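Local structure of geranyltranstransferase (Methylococcus capsulatus, 3TS7) at residues 29-34 and 41-46; 97-102 and 106-111. The protein probably makes farnesyl diphosphate, as a magnesium-dependent prenyltransferase that condenses isopentenyl diphosphate with an allylic diphosphate. One frame throughout, in Å; residues are numbered along the deposited sequence.

Interaction 1 of 2, residues 29-34 and 41-46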
loop_
_atom_site.group_PDB
_atom_site.type_symbol
_atom_site.label_atom_id
_atom_site.label_comp_id
_atom_site.label_asym_id
_atom_site.label_seq_id
_atom_site.Cartn_x
_atom_site.Cartn_y
_atom_site.Cartn_z
ATOM N N PRO B 29 -15.057 -3.888 0.490
ATOM C CA PRO B 29 -15.721 -4.964 -0.270
ATOM C C PRO B 29 -16.582 -5.830 0.656
ATOM O O PRO B 29 -16.171 -6.110 1.786
ATOM C CB PRO B 29 -14.553 -5.775 -0.842
ATOM C CG PRO B 29 -13.341 -4.861 -0.745
ATOM C CD PRO B 29 -13.587 -4.025 0.477
ATOM N N ALA B 30 -17.754 -6.233 0.167
ATOM C CA ALA B 30 -18.783 -6.922 0.959
ATOM C C ALA B 30 -18.329 -8.200 1.669
ATOM O O ALA B 30 -17.514 -8.967 1.146
ATOM C CB ALA B 30 -19.986 -7.224 0.095
ATOM N N ALA B 31 -18.907 -8.417 2.847
ATOM C CA ALA B 31 -18.611 -9.550 3.727
ATOM C C ALA B 31 -19.039 -10.898 3.129
ATOM O O ALA B 31 -18.477 -11.944 3.476
ATOM C CB ALA B 31 -19.291 -9.342 5.082
ATOM N N ASP B 32 -20.033 -10.854 2.240
ATOM C CA ASP B 32 -20.567 -12.057 1.591
ATOM C C ASP B 32 -20.047 -12.303 0.159
ATOM O O ASP B 32 -20.486 -13.236 -0.514
ATOM C CB ASP B 32 -22.107 -12.064 1.633
ATOM C CG ASP B 32 -22.747 -10.922 0.840
ATOM O OD1 ASP B 32 -23.981 -10.797 0.942
ATOM O OD2 ASP B 32 -22.065 -10.154 0.120
ATOM N N ARG B 33 -19.132 -11.459 -0.306
ATOM C CA ARG B 33 -18.538 -11.659 -1.612
ATOM C C ARG B 33 -17.135 -12.217 -1.465
ATOM O O ARG B 33 -16.483 -12.041 -0.428
ATOM C CB ARG B 33 -18.567 -10.375 -2.441
ATOM C CG ARG B 33 -19.969 -9.844 -2.640
ATOM C CD ARG B 33 -20.039 -8.781 -3.720
ATOM N NE ARG B 33 -20.039 -9.370 -5.058
ATOM C CZ ARG B 33 -21.125 -9.805 -5.695
ATOM N NH1 ARG B 33 -22.324 -9.728 -5.130
ATOM N NH2 ARG B 33 -21.011 -10.325 -6.909
ATOM N N MET B 34 -16.696 -12.909 -2.510
ATOM C CA MET B 34 -15.421 -13.614 -2.532
ATOM C C MET B 34 -14.265 -12.625 -2.722
ATOM O O MET B 34 -14.412 -11.672 -3.491
ATOM C CB MET B 34 -15.448 -14.621 -3.688
ATOM C CG MET B 34 -14.481 -15.784 -3.564
ATOM S SD MET B 34 -14.838 -17.105 -4.741
ATOM C CE MET B 34 -16.336 -17.818 -4.041
ATOM N N ALA B 41 -12.204 -9.879 7.485
ATOM C CA ALA B 41 -11.072 -9.540 8.341
ATOM C C ALA B 41 -10.738 -8.047 8.249
ATOM O O ALA B 41 -10.438 -7.415 9.264
ATOM C CB ALA B 41 -9.856 -10.374 7.979
ATOM N N MET B 42 -10.787 -7.508 7.028
ATOM C CA MET B 42 -10.628 -6.073 6.780
ATOM C C MET B 42 -11.719 -5.267 7.469
ATOM O O MET B 42 -11.433 -4.272 8.137
ATOM C CB MET B 42 -10.658 -5.775 5.287
ATOM C CG MET B 42 -9.612 -6.496 4.501
ATOM S SD MET B 42 -9.934 -6.276 2.736
ATOM C CE MET B 42 -8.722 -5.070 2.443
ATOM N N ARG B 43 -12.961 -5.715 7.312
ATOM C CA ARG B 43 -14.121 -5.106 7.963
ATOM C C ARG B 43 -14.098 -5.198 9.489
ATOM O O ARG B 43 -14.571 -4.291 10.166
ATOM C CB ARG B 43 -15.417 -5.716 7.437
ATOM C CG ARG B 43 -15.800 -5.175 6.084
ATOM C CD ARG B 43 -16.959 -5.913 5.451
ATOM N NE ARG B 43 -17.461 -5.114 4.344
ATOM C CZ ARG B 43 -18.409 -4.192 4.468
ATOM N NH1 ARG B 43 -18.792 -3.494 3.414
ATOM N NH2 ARG B 43 -18.973 -3.977 5.654
ATOM N N TYR B 44 -13.558 -6.298 10.012
ATOM C CA TYR B 44 -13.475 -6.534 11.460
ATOM C C TYR B 44 -12.527 -5.527 12.095
ATOM O O TYR B 44 -12.769 -5.042 13.196
ATOM C CB TYR B 44 -12.977 -7.951 11.721
ATOM C CG TYR B 44 -12.694 -8.309 13.157
ATOM C CD1 TYR B 44 -13.681 -8.898 13.954
ATOM C CD2 TYR B 44 -11.421 -8.111 13.707
ATOM C CE1 TYR B 44 -13.413 -9.268 15.270
ATOM C CE2 TYR B 44 -11.153 -8.453 15.024
ATOM C CZ TYR B 44 -12.150 -9.030 15.800
ATOM O OH TYR B 44 -11.878 -9.385 17.100
ATOM N N SER B 45 -11.443 -5.239 11.383
ATOM C CA SER B 45 -10.441 -4.292 11.834
ATOM C C SER B 45 -10.816 -2.827 11.594
ATOM O O SER B 45 -10.488 -1.968 12.410
ATOM C CB SER B 45 -9.107 -4.621 11.200
ATOM O OG SER B 45 -8.646 -5.883 11.649
ATOM N N VAL B 46 -11.512 -2.537 10.499
ATOM C CA VAL B 46 -11.826 -1.147 10.164
ATOM C C VAL B 46 -13.090 -0.619 10.838
ATOM O O VAL B 46 -13.115 0.517 11.312
ATOM C CB VAL B 46 -11.904 -0.929 8.633
ATOM C CG1 VAL B 46 -12.436 0.464 8.279
ATOM C CG2 VAL B 46 -10.554 -1.106 8.035
#

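Interaction 2 of 2, residues 97-102 and 106-111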
loop_
_atom_site.group_PDB
_atom_site.type_symbol
_atom_site.label_atom_id
_atom_site.label_comp_id
_atom_site.label_asym_id
_atom_site.label_seq_id
_atom_site.Cartn_x
_atom_site.Cartn_y
_atom_site.Cartn_z
ATOM N N ASP B 97 3.097 -7.561 18.962
ATOM C CA ASP B 97 2.466 -8.775 19.516
ATOM C C ASP B 97 1.265 -8.476 20.431
ATOM O O ASP B 97 1.182 -8.963 21.560
ATOM C CB ASP B 97 3.523 -9.661 20.204
ATOM C CG ASP B 97 3.046 -11.087 20.446
ATOM O OD1 ASP B 97 3.642 -11.753 21.321
ATOM O OD2 ASP B 97 2.084 -11.534 19.785
ATOM N N ASP B 98 0.338 -7.660 19.943
ATOM C CA ASP B 98 -0.868 -7.344 20.709
ATOM C C ASP B 98 -1.922 -8.417 20.497
ATOM O O ASP B 98 -2.218 -8.784 19.362
ATOM C CB ASP B 98 -1.434 -5.976 20.310
ATOM C CG ASP B 98 -0.531 -4.813 20.721
ATOM O OD1 ASP B 98 0.680 -5.021 20.975
ATOM O OD2 ASP B 98 -1.041 -3.674 20.788
ATOM N N ASP B 99 -2.490 -8.910 21.594
ATOM C CA ASP B 99 -3.555 -9.914 21.540
ATOM C C ASP B 99 -4.951 -9.295 21.601
ATOM O O ASP B 99 -5.944 -9.956 21.292
ATOM C CB ASP B 99 -3.375 -10.944 22.660
ATOM C CG ASP B 99 -2.086 -11.738 22.521
ATOM O OD1 ASP B 99 -1.558 -12.184 23.561
ATOM O OD2 ASP B 99 -1.597 -11.910 21.379
ATOM N N LEU B 100 -5.011 -8.025 21.996
ATOM C CA LEU B 100 -6.270 -7.315 22.194
ATOM C C LEU B 100 -6.186 -5.881 21.679
ATOM O O LEU B 100 -5.123 -5.259 21.722
ATOM C CB LEU B 100 -6.658 -7.317 23.679
ATOM C CG LEU B 100 -7.605 -8.405 24.199
ATOM C CD1 LEU B 100 -7.120 -8.950 25.547
ATOM C CD2 LEU B 100 -9.053 -7.895 24.288
ATOM N N ARG B 101 -7.324 -5.377 21.196
ATOM C CA ARG B 101 -7.463 -4.016 20.681
ATOM C C ARG B 101 -8.914 -3.574 20.793
ATOM O O ARG B 101 -9.789 -4.128 20.129
ATOM C CB ARG B 101 -6.983 -3.925 19.224
ATOM C CG ARG B 101 -7.285 -2.595 18.527
ATOM C CD ARG B 101 -6.491 -2.415 17.233
ATOM N NE ARG B 101 -5.043 -2.433 17.457
ATOM C CZ ARG B 101 -4.331 -1.416 17.941
ATOM N NH1 ARG B 101 -3.017 -1.548 18.101
ATOM N NH2 ARG B 101 -4.920 -0.272 18.270
ATOM N N ARG B 102 -9.142 -2.577 21.646
ATOM C CA ARG B 102 -10.465 -1.982 21.902
ATOM C C ARG B 102 -11.505 -2.992 22.398
ATOM O O ARG B 102 -12.599 -3.089 21.830
ATOM C CB ARG B 102 -10.972 -1.175 20.688
ATOM C CG ARG B 102 -10.447 0.267 20.637
ATOM C CD ARG B 102 -9.059 0.371 19.993
ATOM N NE ARG B 102 -8.168 1.291 20.707
ATOM C CZ ARG B 102 -7.164 0.919 21.505
ATOM N NH1 ARG B 102 -6.423 1.842 22.103
ATOM N NH2 ARG B 102 -6.892 -0.366 21.708
ATOM N N THR B 106 -7.433 -9.038 18.456
ATOM C CA THR B 106 -6.777 -8.455 17.273
ATOM C C THR B 106 -6.986 -9.330 16.030
ATOM O O THR B 106 -7.369 -10.497 16.148
ATOM C CB THR B 106 -5.264 -8.241 17.495
ATOM O OG1 THR B 106 -4.690 -9.419 18.078
ATOM C CG2 THR B 106 -4.998 -7.040 18.400
ATOM N N CYS B 107 -6.729 -8.765 14.850
ATOM C CA CYS B 107 -7.009 -9.441 13.573
ATOM C C CYS B 107 -6.341 -10.815 13.420
ATOM O O CYS B 107 -6.969 -11.752 12.923
ATOM C CB CYS B 107 -6.632 -8.534 12.401
ATOM S SG CYS B 107 -7.273 -9.075 10.802
ATOM N N HIS B 108 -5.084 -10.932 13.847
ATOM C CA HIS B 108 -4.371 -12.211 13.798
ATOM C C HIS B 108 -4.883 -13.243 14.815
ATOM O O HIS B 108 -4.823 -14.444 14.555
ATOM C CB HIS B 108 -2.855 -12.019 13.928
ATOM C CG HIS B 108 -2.414 -11.536 15.273
ATOM N ND1 HIS B 108 -1.763 -12.346 16.177
ATOM C CD2 HIS B 108 -2.526 -10.324 15.867
ATOM C CE1 HIS B 108 -1.496 -11.657 17.273
ATOM N NE2 HIS B 108 -1.945 -10.425 17.108
ATOM N N LYS B 109 -5.382 -12.780 15.958
ATOM C CA LYS B 109 -6.002 -13.679 16.937
ATOM C C LYS B 109 -7.371 -14.124 16.465
ATOM O O LYS B 109 -7.680 -15.311 16.510
ATOM C CB LYS B 109 -6.110 -13.033 18.326
ATOM C CG LYS B 109 -4.819 -13.036 19.120
ATOM C CD LYS B 109 -4.314 -14.444 19.385
ATOM C CE LYS B 109 -2.798 -14.457 19.485
ATOM N NZ LYS B 109 -2.284 -15.663 20.185
ATOM N N ALA B 110 -8.172 -13.170 15.993
ATOM C CA ALA B 110 -9.555 -13.410 15.572
ATOM C C ALA B 110 -9.678 -14.251 14.301
ATOM O O ALA B 110 -10.713 -14.885 14.080
ATOM C CB ALA B 110 -10.282 -12.092 15.396
ATOM N N TYR B 111 -8.639 -14.220 13.462
ATOM C CA TYR B 111 -8.559 -15.035 12.242
ATOM C C TYR B 111 -7.302 -15.907 12.297
ATOM O O TYR B 111 -7.272 -16.912 13.010
ATOM C CB TYR B 111 -8.629 -14.160 10.969
ATOM C CG TYR B 111 -9.971 -13.458 10.824
ATOM C CD1 TYR B 111 -11.002 -14.021 10.066
ATOM C CD2 TYR B 111 -10.225 -12.249 11.487
ATOM C CE1 TYR B 111 -12.244 -13.389 9.962
ATOM C CE2 TYR B 111 -11.449 -11.621 11.396
ATOM C CZ TYR B 111 -12.452 -12.186 10.628
ATOM O OH TYR B 111 -13.661 -11.544 10.552
#

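Interaction 1 of 2, residues 29-34 and 41-46
The guanidinium of Arg43 turns its edge to the carbonyl oxygen of Pro29, which lies almost in the plane of the group, 6° out of it. Arg43 NE gives its N-H to Pro29 O over 3.0 Å, nearly straight at 164°, but meets the acceptor from well above the carbonyl plane. Ala30 and Ala31 lie obliquely to the same group, with Ala31 N 3.9 Å from Arg43 NE. The other two nitrogens are also held: NH1 bonds Leu28 O and NH2 forms a salt bridge with Asp25, so all three nitrogens are engaged, which should fix the rotation of the group. With CG beside the backbone N (chi1 -78°) and an extended chain from CG to NE, the arginine reaches from helix 36-46 to the loop that follows helix 5-27. In this all-helical isoprenoid synthase fold the link is a surface one, Arg43 joining its helix both to the end of helix 5-27, at Asp25, and to the main chain that leaves it. The loop itself bends through a type I turn from Ala30 to Arg33, and Gln40 donates to Ala31 O. Nonpolar contact is sparse: Ala31 CB rests 4.2 Å from Arg43 CD, while Met42 packs on Pro157 of the second subunit.

Interaction 2 of 2, residues 97-102 and 106-111
One carbonyl, that of Asp98, takes two side-chain hydrogen bonds from the start of helix 107-110. His108 NE2 donates to Asp98 O at 2.8 Å, the oxygen lying at the ring edge, 14° from its plane; Thr106 OG1 donates to Asp98 O at 2.9 Å. The two donors come from opposite faces of the carbonyl plane, which should hold the peptide against rotation. With CG set between its backbone N and carbonyl carbon (chi1 68°), the imidazole of His108 is brought to the loop. A weak backbone bond of 3.3 Å from Thr106 N to Asp99 O continues the attachment. The residues involved belong to the polyprenyl synthase signature in which the first aspartate-rich motif, to which Asp91 belongs, runs on into an Arg-Arg-Gly sequence and then this short helix. Arg101 NE forms a salt bridge with Asp91, and a phosphate ion, probably from the crystallisation liquor, lies with its nearest atom about 4 Å from the arginine side chain; this is consistent with a diphosphate-binding role, as in relatives. Farther out, Asp99 and Lys109 cross at a slant, with OD2 of Asp99 3.4 Å from CE of Lys109 and the salt bridge to NZ long. Thr106 CG2, beside its own backbone N, packs 3.8 Å from Arg101 CB and 4.2 Å from Asp98 CB, while the Lys109 CG methylene lies over the rim of one face of the His108 ring.

Interactions 1 and 2 follow one another along the chain, their centres 16 Å apart, and meet directly through helix 36-46 against helix 107-110 and the residue that follows it, Tyr111. Ser45 OG lies 3.4 Å from Cys107 CB, Tyr44 OH 3.6 Å from Ala110 CB, and Ala41 CA 3.7 Å from Tyr111 CE2. Tyr44 also hydrogen-bonds Pro105 O and forms a cation-pi pair with Lys104, so helix 36-46 also contacts the short loop between the two segments of interaction 2. The phosphate and Asp91 lie on the side of interaction 2, at the probable diphosphate site; interaction 1 is a surface contact joining helix 36-46 to the loop before it, and Met42 beside it packs on the second subunit.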